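Long-range contact in BluB-like flavoprotein (Clostridium difficile 630, PDB 3EO8), which binds flavin mononucleotide and, as a member of the nitroreductase family, probably works as a flavin-dependent oxidoreductase: residues 32-37 with 143-148. Numbering follows the deposited sequence.
Sequences KAAGAA and GAAIEN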
loop_
_atom_site.group_PDB
_atom_site.type_symbol
_atom_site.label_atom_id
_atom_site.label_comp_id
_atom_site.label_asym_id
_atom_site.label_seq_id
_atom_site.Cartn_x
_atom_site.Cartn_y
_atom_site.Cartn_z
ATOM N N LYS A 32 10.092 11.322 7.962
ATOM C CA LYS A 32 9.236 11.613 9.125
ATOM C C LYS A 32 7.772 11.538 8.710
ATOM O O LYS A 32 6.951 10.982 9.405
ATOM C CB LYS A 32 9.557 12.974 9.700
ATOM C CG LYS A 32 8.835 13.246 11.030
ATOM C CD LYS A 32 9.146 14.628 11.547
ATOM C CE LYS A 32 8.325 14.942 12.785
ATOM N NZ LYS A 32 8.826 14.121 13.910
ATOM N N ALA A 33 7.458 12.082 7.542
ATOM C CA ALA A 33 6.092 12.025 7.027
ATOM C C ALA A 33 5.680 10.585 6.735
ATOM O O ALA A 33 4.567 10.185 7.058
ATOM C CB ALA A 33 5.973 12.865 5.782
ATOM N N ALA A 34 6.559 9.819 6.093
ATOM C CA ALA A 34 6.311 8.400 5.836
ATOM C C ALA A 34 5.953 7.644 7.117
ATOM O O ALA A 34 5.037 6.801 7.147
ATOM C CB ALA A 34 7.568 7.754 5.186
ATOM N N GLY A 35 6.697 7.934 8.165
ATOM C CA GLY A 35 6.538 7.270 9.471
ATOM C C GLY A 35 5.247 7.586 10.201
ATOM O O GLY A 35 4.880 6.901 11.155
ATOM N N ALA A 36 4.572 8.643 9.758
ATOM C CA ALA A 36 3.266 9.009 10.288
ATOM C C ALA A 36 2.101 8.282 9.606
ATOM O O ALA A 36 0.959 8.468 10.008
ATOM C CB ALA A 36 3.070 10.516 10.178
ATOM N N ALA A 37 2.379 7.475 8.573
ATOM C CA ALA A 37 1.348 6.739 7.849
ATOM C C ALA A 37 0.671 5.738 8.759
ATOM O O ALA A 37 1.303 5.220 9.687
ATOM C CB ALA A 37 1.965 6.000 6.659
ATOM N N GLY A 143 2.562 0.944 1.351
ATOM C CA GLY A 143 2.128 1.910 0.339
ATOM C C GLY A 143 1.695 3.237 0.910
ATOM O O GLY A 143 2.013 4.318 0.351
ATOM N N ALA A 144 0.991 3.191 2.034
ATOM C CA ALA A 144 0.604 4.419 2.729
ATOM C C ALA A 144 1.843 5.232 3.125
ATOM O O ALA A 144 1.909 6.450 2.893
ATOM C CB ALA A 144 -0.268 4.095 3.942
ATOM N N ALA A 145 2.856 4.570 3.696
ATOM C CA ALA A 145 4.109 5.267 4.064
ATOM C C ALA A 145 4.837 5.856 2.864
ATOM O O ALA A 145 5.289 7.014 2.871
ATOM C CB ALA A 145 5.036 4.312 4.846
ATOM N N ILE A 146 4.961 5.054 1.818
ATOM C CA ILE A 146 5.722 5.504 0.625
ATOM C C ILE A 146 4.959 6.612 -0.101
ATOM O O ILE A 146 5.564 7.587 -0.604
ATOM C CB ILE A 146 6.075 4.316 -0.310
ATOM C CG1 ILE A 146 7.058 3.335 0.352
ATOM C CG2 ILE A 146 6.649 4.816 -1.622
ATOM C CD1 ILE A 146 7.204 1.997 -0.396
ATOM N N GLU A 147 3.630 6.583 -0.048
ATOM C CA GLU A 147 2.860 7.726 -0.588
ATOM C C GLU A 147 3.063 9.009 0.203
ATOM O O GLU A 147 3.244 10.042 -0.406
ATOM C CB GLU A 147 1.392 7.355 -0.785
ATOM C CG GLU A 147 0.535 8.434 -1.439
ATOM C CD GLU A 147 0.808 8.667 -2.931
ATOM O OE1 GLU A 147 1.730 8.044 -3.493
ATOM O OE2 GLU A 147 0.064 9.510 -3.534
ATOM N N ASN A 148 3.115 8.935 1.538
ATOM C CA ASN A 148 3.410 10.096 2.368
ATOM C C ASN A 148 4.795 10.690 2.042
ATOM O O ASN A 148 4.965 11.907 1.960
ATOM C CB ASN A 148 3.345 9.702 3.860
ATOM C CG ASN A 148 1.934 9.732 4.446
ATOM O OD1 ASN A 148 0.938 9.771 3.732
ATOM N ND2 ASN A 148 1.861 9.687 5.782
HETATM O O HOH W 1 -0.152 10.365 8.083
#
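Ala34 and Ala145 meet where the C-terminal end of helix 24-35 packs on helix 137-155 in the FMN-binding nitroreductase fold. Their CA atoms lie 4.2 Å apart, a closeness that methyl-sized side chains permit. The Ala34 methyl, CB, rests 3.3 Å from Ala145 O, and the backbones also meet: the CA of either residue makes a CA-H...O contact with the carbonyl oxygen of the other. Just past the helix end, Ala37 directs its methyl group at the neighbouring turn, over the peptide joining Ala144 to Ala145; Ala37 CB to Ala145 CA, at 3.4 Å, is tight for two carbons. Trp46 packs against both Ala37 and Ala145, while Ala144 lies near a bound FMN and touches Pro38, which lines an FMN pocket.

Asn148 supplies the polar link. With CG anti to its carbonyl carbon (chi1 -84°), its amide extends to the last helical turn of 24-35, adding a second donor to a carbonyl already bonded within that turn. Asn148 ND2 donates to Ala33 O at 3.0 Å, and that oxygen lies close to the amide plane. A water accepts from the same ND2 and bonds weakly to Ala36 O, which Arg11 of the second subunit also grips. Asn148 ND2 and Ala36 N reach Ala33 O from opposite faces of its carbonyl plane.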